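PDB 5AL7: spindle assembly abnormal protein 6 homolog from Drosophila melanogaster, which acts as the central scaffold of the centriole cartwheel, nine homodimers setting its 9-fold symmetry, and is required for centrosome biogenesis and duplication. Local coordinates for residues T121-N126 against D135-F140; M17-S22 against K58-L63; S44-L49 against L65-D70. The protein carries 1 engineered substitution. All blocks are in the same frame, centred on the assembly; numbering follows the deposited sequence.

Overall arrangement
All three contacts lie in the globular N-terminal head, the part that links SAS-6 dimers into the inner ring of the cartwheel. They reach the same sheet. Contacts 2 and 3 share strand 60-67. Contact 2 sits at its beginning and contact 3 at its end, with centres about 23 Å apart. Contact 1 joins strands 117-122 and 136-142 elsewhere in the sheet. Its centre is about 17 Å from that of contact 3 and about 24 Å from that of contact 2. Contacts 1 and 2 nevertheless touch, with L138 CD2 packing 3.8 Å from L63 CD1. Of the three, only contact 3 touches the second subunit: D70 packs on N169 of that chain.

Contact 1: residues T121-N126 against D135-F140; sequences TTRDQN and DYYLQF
R123 lays its guanidinium flat on the ring of Y137, with centres 4.0 Å apart and planes at 23°. The overlap is offset: NE lies 3.1 Å from Y137 CZ, so the cation-pi contact is off-centre. The side chain of R123 bends at chi3 (-60°), which brings NE over the ring. NH2 then donates to Y136 O at 3.1 Å. T121 OG1 donates to Q139 OE1 at 2.6 Å. Q125 NE2 makes a weak hydrogen bond to D135 OD1 at 2.7 Å. The backbones set these groups in place. T121 and Y137 are an antiparallel hydrogen-bonded pair. Beyond the end of strand 117-122, R123 N still donates to D135 O at 3.1 Å, almost straight at 169°. D135 and Y136 form a classic beta bulge opposite C156. Farther out, salt bridges run from R123 NH1 to E132 and from D135 OD2 to R131, both in the connecting loop. An alanine at R123 would probably leave Y136 O and E132 without these partners and one face of the Y137 ring without its stacked cation. Ring face, carbonyl and acid thus hold one guanidinium against strand 136-142, and together they probably favour its positive charge.

Contact 2: residues M17-S22 against K58-L63; sequences MDYGKS and KELLQL
Y19 and M17 lie against K58, L60 and Q62 in the head domain of SAS-6, which belongs to the XRCC4-like group of N-terminal domains. The loop 17-22 comes just before strand 23-36. It packs on the start of strand 60-67 without beta pairing to it.

One polar bond crosses the contact. K58 NZ donates to Y19 OH at 2.9 Å. K58 CG sits between the backbone N and the carbonyl carbon (chi1 64°), and from there the extended chain reaches across to the phenol. It meets the tyrosine at about a right angle. K58 CE also comes within 3.7 Å of Y19 CZ.

The apolar contacts centre on L60. Its CD2 touches Y19 CE2 at 3.8 Å and M17 SD at 4.1 Å, so one methyl serves both residues of the loop. The M17 side chain, bent at chi2 and chi3, passes those of L60 and Q62 while pointing the other way.

Backbone groups of the loop are also bonded. Within it, S22 N donates to Y19 O at 3.1 Å. Separately, M17 N donates to the side-chain hydroxyl OH of Y167 on helix 161-187, which ties the loop to the long helix leading into the coiled coil.

Q62 is buried, and its amide has weak bonds to A15, R64 and T78. M17 SD packs on Q62 CB at 3.7 Å, while M17 CG lies next to the amide oxygen, 3.3 Å from Q62 OE1.

Contact 3: residues S44-L49 against L65-D70; sequences SKRSCL and LTEKSD
L49 and T66 face each other as an antiparallel hydrogen-bonded pair. L49 N donates to T66 O at 2.8 Å, and T66 N returns a bond to L49 O at 3.0 Å. Their side chains share a face of the sheet. T66 OG1 sits between its own backbone N and carbonyl carbon (chi1 64°), which puts it 3.2 Å from L49 CB. That hydroxyl has its hydrogen bond with Q71.

Past the last bridge, K68 N, in the turn, still donates to S47 O at 3.0 Å. K68 CB lies 3.3 Å from that same S47 O. A water links S47 O, weakly, to S69 OG. The K68 side chain is extended and ends in a salt bridge from NZ to E31 on strand 23-36.

Strands 44-55 and 60-67 form a beta hairpin, and this contact is at its open end, away from the connecting loop. Here strand 60-67 ends in a type I turn from E67 to D70, which leads into strand 70-80.

E67 pairs with C48 without backbone hydrogen bonds, and their side chains diverge. C48 CB instead packs on L65 CD1 at 3.9 Å. E67 OE2 lies at the guanidinium edge of R46, 3.0 Å from NH1, in a salt bridge with weak hydrogen-bond geometry. The carboxylate and guanidinium planes are turned 58° apart. E67 OE2 also has a weak bond to Y75.

Contact 1: residues T121-N126 against D135-F140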
ATOM      1  N   THR A 121      -6.343  23.633 -13.939  1.00 23.65           N
ATOM      2  CA  THR A 121      -5.741  24.541 -14.906  1.00 31.57           C
ATOM      3  C   THR A 121      -4.329  24.985 -14.540  1.00 37.41           C
ATOM      4  O   THR A 121      -4.065  25.365 -13.416  1.00 38.86           O
ATOM      5  CB  THR A 121      -6.614  25.795 -15.085  1.00 24.19           C
ATOM      6  OG1 THR A 121      -7.985  25.398 -15.155  1.00 35.36           O
ATOM      7  CG2 THR A 121      -6.250  26.531 -16.362  1.00 34.40           C
ATOM      8  N   THR A 122      -3.432  24.992 -15.511  1.00 40.85           N
ATOM      9  CA  THR A 122      -2.118  25.526 -15.256  1.00 29.63           C
ATOM     10  C   THR A 122      -2.238  27.028 -15.151  1.00 37.21           C
ATOM     11  O   THR A 122      -2.891  27.671 -15.971  1.00 55.04           O
ATOM     12  CB  THR A 122      -1.110  25.162 -16.353  1.00 27.74           C
ATOM     13  OG1 THR A 122      -0.866  23.750 -16.322  1.00 34.37           O
ATOM     14  CG2 THR A 122       0.197  25.891 -16.128  1.00 29.33           C
ATOM     15  N   ARG A 123      -1.642  27.573 -14.102  1.00 46.60           N
ATOM     16  CA  ARG A 123      -1.579  29.005 -13.910  1.00 54.43           C
ATOM     17  C   ARG A 123      -0.665  29.621 -14.972  1.00 68.64           C
ATOM     18  O   ARG A 123       0.435  29.125 -15.217  1.00 75.14           O
ATOM     19  CB  ARG A 123      -1.082  29.325 -12.497  1.00 57.02           C
ATOM     20  CG  ARG A 123      -1.431  30.723 -12.031  1.00 75.28           C
ATOM     21  CD  ARG A 123      -1.141  30.942 -10.557  1.00 86.72           C
ATOM     22  NE  ARG A 123      -1.885  30.034  -9.687  1.00100.58           N
ATOM     23  CZ  ARG A 123      -1.786  30.013  -8.357  1.00108.88           C
ATOM     24  NH1 ARG A 123      -0.963  30.844  -7.729  1.00111.58           N
ATOM     25  NH2 ARG A 123      -2.509  29.154  -7.650  1.00109.91           N
ATOM     26  N   ASP A 124      -1.143  30.679 -15.619  1.00 80.56           N
ATOM     27  CA  ASP A 124      -0.375  31.357 -16.658  1.00 88.14           C
ATOM     28  C   ASP A 124       0.804  32.108 -16.040  1.00 89.12           C
ATOM     29  O   ASP A 124       0.641  33.195 -15.491  1.00 82.85           O
ATOM     30  CB  ASP A 124      -1.268  32.313 -17.453  1.00 93.13           C
ATOM     31  CG  ASP A 124      -0.611  32.794 -18.733  1.00103.72           C
ATOM     32  OD1 ASP A 124      -0.077  31.944 -19.478  1.00110.02           O
ATOM     33  OD2 ASP A 124      -0.636  34.015 -19.003  1.00108.95           O
ATOM     34  N   GLN A 125       1.987  31.505 -16.107  1.00 94.26           N
ATOM     35  CA  GLN A 125       3.181  32.075 -15.490  1.00 97.07           C
ATOM     36  C   GLN A 125       4.190  32.604 -16.509  1.00 94.20           C
ATOM     37  O   GLN A 125       4.214  32.167 -17.659  1.00100.69           O
ATOM     38  CB  GLN A 125       3.855  31.021 -14.618  1.00107.23           C
ATOM     39  CG  GLN A 125       2.965  30.449 -13.532  1.00113.79           C
ATOM     40  CD  GLN A 125       3.751  29.701 -12.472  1.00126.63           C
ATOM     41  OE1 GLN A 125       4.507  30.294 -11.699  1.00131.79           O
ATOM     42  NE2 GLN A 125       3.584  28.382 -12.438  1.00128.93           N
ATOM     43  N   ASN A 126       5.023  33.545 -16.074  1.00 81.33           N
ATOM     44  CA  ASN A 126       6.165  33.999 -16.867  1.00 69.82           C
ATOM     45  C   ASN A 126       7.254  34.603 -15.966  1.00 67.85           C
ATOM     46  O   ASN A 126       7.054  34.793 -14.771  1.00 49.77           O
ATOM     47  CB  ASN A 126       5.748  35.007 -17.951  1.00 64.79           C
ATOM     48  CG  ASN A 126       5.184  36.295 -17.383  1.00 77.02           C
ATOM     49  OD1 ASN A 126       4.763  36.349 -16.227  1.00 85.07           O
ATOM     50  ND2 ASN A 126       5.208  37.358 -18.191  1.00 73.75           N
ATOM     51  N   ASP A 135       1.240  26.187  -8.684  1.00 50.64           N
ATOM     52  CA  ASP A 135       1.354  26.240 -10.134  1.00 47.74           C
ATOM     53  C   ASP A 135       0.054  25.877 -10.854  1.00 45.40           C
ATOM     54  O   ASP A 135       0.004  25.870 -12.085  1.00 41.46           O
ATOM     55  CB  ASP A 135       2.467  25.298 -10.608  1.00 56.73           C
ATOM     56  CG  ASP A 135       3.850  25.876 -10.393  1.00 80.58           C
ATOM     57  OD1 ASP A 135       3.947  27.084 -10.069  1.00 91.74           O
ATOM     58  OD2 ASP A 135       4.839  25.127 -10.556  1.00 83.22           O
ATOM     59  N   TYR A 136      -0.991  25.555 -10.095  1.00 39.08           N
ATOM     60  CA  TYR A 136      -2.267  25.183 -10.699  1.00 28.24           C
ATOM     61  C   TYR A 136      -3.470  25.851 -10.026  1.00 24.72           C
ATOM     62  O   TYR A 136      -3.341  26.497  -9.005  1.00 26.20           O
ATOM     63  CB  TYR A 136      -2.429  23.663 -10.669  1.00 22.85           C
ATOM     64  CG  TYR A 136      -1.219  22.925 -11.194  1.00 53.61           C
ATOM     65  CD1 TYR A 136      -0.996  22.799 -12.556  1.00 68.17           C
ATOM     66  CD2 TYR A 136      -0.276  22.389 -10.324  1.00 55.49           C
ATOM     67  CE1 TYR A 136       0.116  22.136 -13.038  1.00 65.02           C
ATOM     68  CE2 TYR A 136       0.834  21.731 -10.791  1.00 57.96           C
ATOM     69  CZ  TYR A 136       1.029  21.604 -12.151  1.00 68.04           C
ATOM     70  OH  TYR A 136       2.146  20.945 -12.628  1.00 81.36           O
ATOM     71  N   TYR A 137      -4.639  25.677 -10.627  1.00 23.08           N
ATOM     72  CA  TYR A 137      -5.904  26.119 -10.080  1.00 24.38           C
ATOM     73  C   TYR A 137      -6.847  24.940 -10.137  1.00 36.24           C
ATOM     74  O   TYR A 137      -6.945  24.260 -11.164  1.00 46.66           O
ATOM     75  CB  TYR A 137      -6.491  27.288 -10.866  1.00 33.93           C
ATOM     76  CG  TYR A 137      -5.880  28.633 -10.560  1.00 36.69           C
ATOM     77  CD1 TYR A 137      -5.923  29.179  -9.278  1.00 33.98           C
ATOM     78  CD2 TYR A 137      -5.265  29.364 -11.563  1.00 42.48           C
ATOM     79  CE1 TYR A 137      -5.360  30.416  -9.014  1.00 41.73           C
ATOM     80  CE2 TYR A 137      -4.707  30.598 -11.313  1.00 43.03           C
ATOM     81  CZ  TYR A 137      -4.749  31.124 -10.047  1.00 52.22           C
ATOM     82  OH  TYR A 137      -4.174  32.363  -9.843  1.00 65.28           O
ATOM     83  N   LEU A 138      -7.487  24.651  -9.016  1.00 31.63           N
ATOM     84  CA  LEU A 138      -8.542  23.656  -8.983  1.00 32.88           C
ATOM     85  C   LEU A 138      -9.869  24.377  -9.102  1.00 36.44           C
ATOM     86  O   LEU A 138     -10.275  25.079  -8.183  1.00 41.84           O
ATOM     87  CB  LEU A 138      -8.481  22.828  -7.709  1.00 24.74           C
ATOM     88  CG  LEU A 138      -9.457  21.659  -7.670  1.00 25.27           C
ATOM     89  CD1 LEU A 138      -9.128  20.597  -8.714  1.00 19.37           C
ATOM     90  CD2 LEU A 138      -9.504  21.073  -6.281  1.00 20.91           C
ATOM     91  N   GLN A 139     -10.522  24.233 -10.251  1.00 34.17           N
ATOM     92  CA  GLN A 139     -11.701  25.019 -10.567  1.00 27.73           C
ATOM     93  C   GLN A 139     -12.976  24.203 -10.685  1.00 30.63           C
ATOM     94  O   GLN A 139     -12.984  23.110 -11.228  1.00 31.65           O
ATOM     95  CB  GLN A 139     -11.460  25.778 -11.861  1.00 22.54           C
ATOM     96  CG  GLN A 139     -10.323  26.741 -11.739  1.00 25.23           C
ATOM     97  CD  GLN A 139     -10.022  27.442 -13.024  1.00 23.90           C
ATOM     98  OE1 GLN A 139      -9.815  26.810 -14.052  1.00 39.58           O
ATOM     99  NE2 GLN A 139      -9.996  28.762 -12.980  1.00 24.98           N
ATOM    100  N   PHE A 140     -14.062  24.772 -10.184  1.00 35.29           N
ATOM    101  CA  PHE A 140     -15.378  24.171 -10.275  1.00 31.66           C
ATOM    102  C   PHE A 140     -16.141  24.920 -11.360  1.00 37.35           C
ATOM    103  O   PHE A 140     -16.572  26.058 -11.139  1.00 40.60           O
ATOM    104  CB  PHE A 140     -16.094  24.254  -8.935  1.00 23.48           C
ATOM    105  CG  PHE A 140     -15.426  23.479  -7.845  1.00 22.77           C
ATOM    106  CD1 PHE A 140     -14.257  23.950  -7.255  1.00 22.32           C
ATOM    107  CD2 PHE A 140     -15.975  22.288  -7.387  1.00 25.32           C
ATOM    108  CE1 PHE A 140     -13.631  23.233  -6.247  1.00 21.85           C
ATOM    109  CE2 PHE A 140     -15.362  21.564  -6.380  1.00 24.31           C
ATOM    110  CZ  PHE A 140     -14.186  22.037  -5.808  1.00 21.82           C
TER

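Contact 2: residues M17-S22 against K58-L63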
ATOM      1  N   MET A  17      -1.710  16.380   6.278  1.00 40.01           N
ATOM      2  CA  MET A  17      -2.822  16.252   7.208  1.00 38.59           C
ATOM      3  C   MET A  17      -2.531  15.144   8.222  1.00 43.78           C
ATOM      4  O   MET A  17      -3.217  14.125   8.257  1.00 49.92           O
ATOM      5  CB  MET A  17      -4.124  15.997   6.451  1.00 38.97           C
ATOM      6  CG  MET A  17      -4.499  17.139   5.507  1.00 41.64           C
ATOM      7  SD  MET A  17      -4.895  18.708   6.325  1.00 44.77           S
ATOM      8  CE  MET A  17      -6.548  18.347   6.920  1.00 35.93           C
ATOM      9  N   ASP A  18      -1.468  15.334   9.002  1.00 41.15           N
ATOM     10  CA  ASP A  18      -1.053  14.379  10.024  1.00 34.09           C
ATOM     11  C   ASP A  18      -1.556  14.817  11.401  1.00 39.15           C
ATOM     12  O   ASP A  18      -0.763  15.185  12.275  1.00 39.92           O
ATOM     13  CB  ASP A  18       0.472  14.240  10.030  1.00 35.15           C
ATOM     14  CG  ASP A  18       0.944  12.947  10.693  1.00 49.18           C
ATOM     15  OD1 ASP A  18       0.081  12.186  11.196  1.00 47.69           O
ATOM     16  OD2 ASP A  18       2.180  12.697  10.711  1.00 48.91           O
ATOM     17  N   TYR A  19      -2.875  14.814  11.579  1.00 37.38           N
ATOM     18  CA  TYR A  19      -3.466  15.286  12.825  1.00 37.84           C
ATOM     19  C   TYR A  19      -4.278  14.195  13.508  1.00 49.33           C
ATOM     20  O   TYR A  19      -5.134  14.484  14.356  1.00 53.91           O
ATOM     21  CB  TYR A  19      -4.342  16.518  12.583  1.00 32.43           C
ATOM     22  CG  TYR A  19      -3.571  17.685  12.028  1.00 34.32           C
ATOM     23  CD1 TYR A  19      -2.747  18.447  12.844  1.00 40.24           C
ATOM     24  CD2 TYR A  19      -3.665  18.026  10.678  1.00 35.17           C
ATOM     25  CE1 TYR A  19      -2.028  19.518  12.337  1.00 43.14           C
ATOM     26  CE2 TYR A  19      -2.953  19.093  10.160  1.00 37.72           C
ATOM     27  CZ  TYR A  19      -2.138  19.836  10.997  1.00 44.87           C
ATOM     28  OH  TYR A  19      -1.427  20.898  10.491  1.00 48.62           O
ATOM     29  N   GLY A  20      -4.028  12.949  13.125  1.00 34.18           N
ATOM     30  CA  GLY A  20      -4.639  11.823  13.799  1.00 35.81           C
ATOM     31  C   GLY A  20      -6.147  11.879  13.802  1.00 35.78           C
ATOM     32  O   GLY A  20      -6.777  12.134  12.777  1.00 50.35           O
ATOM     33  N   LYS A  21      -6.724  11.643  14.971  1.00 37.91           N
ATOM     34  CA  LYS A  21      -8.162  11.550  15.118  1.00 38.51           C
ATOM     35  C   LYS A  21      -8.877  12.868  14.802  1.00 44.14           C
ATOM     36  O   LYS A  21     -10.098  12.888  14.649  1.00 50.19           O
ATOM     37  CB  LYS A  21      -8.507  11.096  16.530  1.00 41.41           C
ATOM     38  CG  LYS A  21      -8.187   9.646  16.853  1.00 43.11           C
ATOM     39  CD  LYS A  21      -8.456   9.409  18.349  1.00 75.25           C
ATOM     40  CE  LYS A  21      -8.083   8.011  18.817  1.00 81.24           C
ATOM     41  NZ  LYS A  21      -9.039   6.978  18.322  1.00 92.84           N
ATOM     42  N   SER A  22      -8.128  13.966  14.717  1.00 41.82           N
ATOM     43  CA  SER A  22      -8.706  15.269  14.362  1.00 38.17           C
ATOM     44  C   SER A  22      -8.977  15.422  12.864  1.00 45.47           C
ATOM     45  O   SER A  22      -9.604  16.389  12.439  1.00 57.27           O
ATOM     46  CB  SER A  22      -7.807  16.409  14.830  1.00 46.34           C
ATOM     47  OG  SER A  22      -7.989  16.656  16.210  1.00 53.86           O
ATOM     48  N   LYS A  58      -9.111  23.272  14.183  1.00 34.39           N
ATOM     49  CA  LYS A  58      -8.687  24.503  13.525  1.00 38.47           C
ATOM     50  C   LYS A  58      -9.208  24.592  12.092  1.00 43.45           C
ATOM     51  O   LYS A  58      -9.520  23.583  11.471  1.00 54.43           O
ATOM     52  CB  LYS A  58      -7.163  24.616  13.546  1.00 38.86           C
ATOM     53  CG  LYS A  58      -6.429  23.544  12.758  1.00 32.22           C
ATOM     54  CD  LYS A  58      -4.936  23.834  12.765  1.00 43.16           C
ATOM     55  CE  LYS A  58      -4.124  22.738  12.090  1.00 48.88           C
ATOM     56  NZ  LYS A  58      -2.661  23.055  12.080  1.00 50.96           N
ATOM     57  N   GLU A  59      -9.341  25.807  11.583  1.00 41.75           N
ATOM     58  CA  GLU A  59      -9.774  25.996  10.201  1.00 39.68           C
ATOM     59  C   GLU A  59      -8.657  25.589   9.266  1.00 33.10           C
ATOM     60  O   GLU A  59      -7.691  26.336   9.056  1.00 29.35           O
ATOM     61  CB  GLU A  59     -10.187  27.443   9.942  1.00 39.62           C
ATOM     62  CG  GLU A  59     -11.381  27.850  10.766  1.00 46.99           C
ATOM     63  CD  GLU A  59     -11.709  29.300  10.611  1.00 59.29           C
ATOM     64  OE1 GLU A  59     -10.823  30.060  10.159  1.00 69.29           O
ATOM     65  OE2 GLU A  59     -12.831  29.685  10.991  1.00 59.19           O
ATOM     66  N   LEU A  60      -8.762  24.368   8.760  1.00 29.45           N
ATOM     67  CA  LEU A  60      -7.790  23.859   7.812  1.00 28.45           C
ATOM     68  C   LEU A  60      -8.420  22.823   6.899  1.00 33.38           C
ATOM     69  O   LEU A  60      -8.893  21.781   7.351  1.00 42.64           O
ATOM     70  CB  LEU A  60      -6.589  23.268   8.541  1.00 30.79           C
ATOM     71  CG  LEU A  60      -5.457  22.784   7.639  1.00 41.23           C
ATOM     72  CD1 LEU A  60      -4.882  23.924   6.805  1.00 46.57           C
ATOM     73  CD2 LEU A  60      -4.382  22.162   8.489  1.00 37.78           C
ATOM     74  N   LEU A  61      -8.400  23.108   5.606  1.00 28.21           N
ATOM     75  CA  LEU A  61      -8.986  22.209   4.624  1.00 36.82           C
ATOM     76  C   LEU A  61      -7.953  21.727   3.620  1.00 33.02           C
ATOM     77  O   LEU A  61      -7.155  22.515   3.102  1.00 30.17           O
ATOM     78  CB  LEU A  61     -10.120  22.903   3.880  1.00 33.61           C
ATOM     79  CG  LEU A  61     -10.660  22.169   2.654  1.00 24.86           C
ATOM     80  CD1 LEU A  61     -11.526  20.979   3.048  1.00 39.25           C
ATOM     81  CD2 LEU A  61     -11.411  23.127   1.774  1.00 24.03           C
ATOM     82  N   GLN A  62      -7.961  20.431   3.340  1.00 22.73           N
ATOM     83  CA  GLN A  62      -7.102  19.935   2.280  1.00 33.22           C
ATOM     84  C   GLN A  62      -7.861  19.049   1.307  1.00 29.12           C
ATOM     85  O   GLN A  62      -8.652  18.174   1.714  1.00 23.94           O
ATOM     86  CB  GLN A  62      -5.905  19.172   2.835  1.00 37.60           C
ATOM     87  CG  GLN A  62      -4.774  19.084   1.827  1.00 33.40           C
ATOM     88  CD  GLN A  62      -3.717  18.100   2.224  1.00 31.23           C
ATOM     89  OE1 GLN A  62      -3.968  16.897   2.261  1.00 36.03           O
ATOM     90  NE2 GLN A  62      -2.519  18.591   2.505  1.00 40.35           N
ATOM     91  N   LEU A  63      -7.641  19.324   0.024  1.00 20.84           N
ATOM     92  CA  LEU A  63      -8.173  18.521  -1.074  1.00 32.13           C
ATOM     93  C   LEU A  63      -7.019  17.873  -1.819  1.00 30.47           C
ATOM     94  O   LEU A  63      -6.124  18.561  -2.318  1.00 31.77           O
ATOM     95  CB  LEU A  63      -9.001  19.358  -2.051  1.00 20.62           C
ATOM     96  CG  LEU A  63     -10.217  20.132  -1.556  1.00 33.65           C
ATOM     97  CD1 LEU A  63     -10.742  21.051  -2.649  1.00 38.85           C
ATOM     98  CD2 LEU A  63     -11.288  19.172  -1.126  1.00 39.16           C
TER

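Contact 3: residues S44-L49 against L65-D70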
ATOM      1  N   SER A  44      -6.745  17.461 -21.537  1.00 29.77           N
ATOM      2  CA  SER A  44      -7.015  16.022 -21.452  1.00 36.93           C
ATOM      3  C   SER A  44      -8.025  15.733 -20.347  1.00 43.50           C
ATOM      4  O   SER A  44      -8.206  16.545 -19.469  1.00 47.41           O
ATOM      5  CB  SER A  44      -5.708  15.236 -21.242  1.00 28.42           C
ATOM      6  OG  SER A  44      -5.039  15.587 -20.044  1.00 27.08           O
ATOM      7  N   LYS A  45      -8.739  14.617 -20.423  1.00 48.47           N
ATOM      8  CA  LYS A  45      -9.655  14.241 -19.343  1.00 27.32           C
ATOM      9  C   LYS A  45      -9.211  12.931 -18.744  1.00 29.80           C
ATOM     10  O   LYS A  45      -9.184  11.926 -19.438  1.00 36.00           O
ATOM     11  CB  LYS A  45     -11.094  14.125 -19.833  1.00 28.66           C
ATOM     12  CG  LYS A  45     -12.033  15.119 -19.202  1.00 55.67           C
ATOM     13  CD  LYS A  45     -13.453  14.929 -19.681  1.00 65.29           C
ATOM     14  CE  LYS A  45     -13.897  16.095 -20.549  1.00 77.46           C
ATOM     15  NZ  LYS A  45     -15.353  16.043 -20.820  1.00 86.56           N
ATOM     16  N   ARG A  46      -8.850  12.946 -17.462  1.00 35.69           N
ATOM     17  CA  ARG A  46      -8.267  11.772 -16.800  1.00 32.52           C
ATOM     18  C   ARG A  46      -9.081  11.309 -15.603  1.00 33.21           C
ATOM     19  O   ARG A  46      -9.725  12.121 -14.945  1.00 33.46           O
ATOM     20  CB  ARG A  46      -6.837  12.072 -16.343  1.00 23.47           C
ATOM     21  CG  ARG A  46      -5.954  12.649 -17.425  1.00 24.15           C
ATOM     22  CD  ARG A  46      -4.559  12.911 -16.928  1.00 28.80           C
ATOM     23  NE  ARG A  46      -3.726  13.440 -17.997  1.00 43.99           N
ATOM     24  CZ  ARG A  46      -2.439  13.728 -17.866  1.00 55.50           C
ATOM     25  NH1 ARG A  46      -1.841  13.551 -16.698  1.00 68.72           N
ATOM     26  NH2 ARG A  46      -1.755  14.209 -18.894  1.00 55.70           N
ATOM     27  N   SER A  47      -9.041  10.010 -15.314  1.00 30.62           N
ATOM     28  CA  SER A  47      -9.676   9.486 -14.098  1.00 39.58           C
ATOM     29  C   SER A  47      -8.807   9.712 -12.874  1.00 44.70           C
ATOM     30  O   SER A  47      -7.692   9.183 -12.791  1.00 48.64           O
ATOM     31  CB  SER A  47      -9.974   7.987 -14.202  1.00 31.20           C
ATOM     32  OG  SER A  47     -11.175   7.742 -14.896  1.00 40.59           O
ATOM     33  N   CYS A  48      -9.336  10.480 -11.923  1.00 30.85           N
ATOM     34  CA  CYS A  48      -8.632  10.785 -10.685  1.00 23.68           C
ATOM     35  C   CYS A  48      -9.377  10.249  -9.472  1.00 27.94           C
ATOM     36  O   CYS A  48     -10.510   9.791  -9.569  1.00 25.99           O
ATOM     37  CB  CYS A  48      -8.435  12.292 -10.537  1.00 28.14           C
ATOM     38  SG  CYS A  48      -7.404  13.056 -11.816  1.00 37.41           S
ATOM     39  N   LEU A  49      -8.720  10.338  -8.323  1.00 38.40           N
ATOM     40  CA  LEU A  49      -9.276   9.981  -7.029  1.00 37.76           C
ATOM     41  C   LEU A  49      -9.211  11.200  -6.149  1.00 31.77           C
ATOM     42  O   LEU A  49      -8.124  11.766  -5.945  1.00 26.13           O
ATOM     43  CB  LEU A  49      -8.488   8.844  -6.377  1.00 37.74           C
ATOM     44  CG  LEU A  49      -8.582   7.454  -6.991  1.00 32.35           C
ATOM     45  CD1 LEU A  49      -7.424   6.641  -6.487  1.00 22.40           C
ATOM     46  CD2 LEU A  49      -9.907   6.805  -6.616  1.00 32.23           C
ATOM     47  N   LEU A  65      -5.861  15.353  -4.935  1.00 25.44           N
ATOM     48  CA  LEU A  65      -6.262  14.777  -6.207  1.00 29.76           C
ATOM     49  C   LEU A  65      -5.160  13.865  -6.736  1.00 26.26           C
ATOM     50  O   LEU A  65      -4.021  14.304  -6.913  1.00 41.00           O
ATOM     51  CB  LEU A  65      -6.568  15.894  -7.196  1.00 39.66           C
ATOM     52  CG  LEU A  65      -7.353  15.598  -8.461  1.00 29.40           C
ATOM     53  CD1 LEU A  65      -8.821  15.344  -8.133  1.00 26.38           C
ATOM     54  CD2 LEU A  65      -7.184  16.784  -9.375  1.00 23.35           C
ATOM     55  N   THR A  66      -5.475  12.593  -6.955  1.00 23.99           N
ATOM     56  CA  THR A  66      -4.461  11.657  -7.449  1.00 30.93           C
ATOM     57  C   THR A  66      -4.870  11.058  -8.795  1.00 29.51           C
ATOM     58  O   THR A  66      -6.047  10.818  -9.029  1.00 31.49           O
ATOM     59  CB  THR A  66      -4.211  10.496  -6.459  1.00 27.97           C
ATOM     60  OG1 THR A  66      -5.404   9.714  -6.318  1.00 36.77           O
ATOM     61  CG2 THR A  66      -3.787  11.017  -5.106  1.00 22.25           C
ATOM     62  N   GLU A  67      -3.926  10.856  -9.708  1.00 28.26           N
ATOM     63  CA  GLU A  67      -4.278  10.162 -10.941  1.00 20.64           C
ATOM     64  C   GLU A  67      -4.428   8.677 -10.646  1.00 28.79           C
ATOM     65  O   GLU A  67      -3.498   8.050 -10.156  1.00 32.60           O
ATOM     66  CB  GLU A  67      -3.238  10.399 -12.014  1.00 21.01           C
ATOM     67  CG  GLU A  67      -3.256  11.793 -12.561  1.00 20.98           C
ATOM     68  CD  GLU A  67      -2.367  11.945 -13.767  1.00 47.91           C
ATOM     69  OE1 GLU A  67      -2.417  11.061 -14.666  1.00 39.63           O
ATOM     70  OE2 GLU A  67      -1.633  12.958 -13.815  1.00 56.67           O
ATOM     71  N   LYS A  68      -5.584   8.112 -10.975  1.00 27.12           N
ATOM     72  CA  LYS A  68      -5.893   6.729 -10.623  1.00 22.20           C
ATOM     73  C   LYS A  68      -4.811   5.755 -11.054  1.00 35.18           C
ATOM     74  O   LYS A  68      -4.420   4.883 -10.290  1.00 37.98           O
ATOM     75  CB  LYS A  68      -7.219   6.314 -11.249  1.00 22.93           C
ATOM     76  CG  LYS A  68      -7.844   5.068 -10.651  1.00 32.46           C
ATOM     77  CD  LYS A  68      -9.050   4.642 -11.462  1.00 36.25           C
ATOM     78  CE  LYS A  68      -9.643   3.326 -11.001  1.00 48.58           C
ATOM     79  NZ  LYS A  68     -10.768   2.922 -11.910  1.00 63.45           N
ATOM     80  N   SER A  69      -4.328   5.933 -12.279  1.00 48.17           N
ATOM     81  CA  SER A  69      -3.323   5.067 -12.892  1.00 34.67           C
ATOM     82  C   SER A  69      -1.970   5.114 -12.164  1.00 35.89           C
ATOM     83  O   SER A  69      -1.248   4.115 -12.092  1.00 48.19           O
ATOM     84  CB  SER A  69      -3.147   5.451 -14.358  1.00 25.95           C
ATOM     85  OG  SER A  69      -2.606   6.751 -14.466  1.00 36.76           O
ATOM     86  N   ASP A  70      -1.619   6.283 -11.646  1.00 31.09           N
ATOM     87  CA  ASP A  70      -0.396   6.443 -10.863  1.00 40.82           C
ATOM     88  C   ASP A  70      -0.640   7.446  -9.751  1.00 42.64           C
ATOM     89  O   ASP A  70      -0.555   8.659  -9.972  1.00 39.12           O
ATOM     90  CB  ASP A  70       0.779   6.901 -11.734  1.00 35.35           C
ATOM     91  CG  ASP A  70       2.128   6.722 -11.040  1.00 42.56           C
ATOM     92  OD1 ASP A  70       2.154   6.632  -9.799  1.00 58.79           O
ATOM     93  OD2 ASP A  70       3.168   6.688 -11.727  1.00 44.01           O
TER
HETATM   94  O   HOH W   1      -5.007   8.424 -14.611  1.00 42.19           O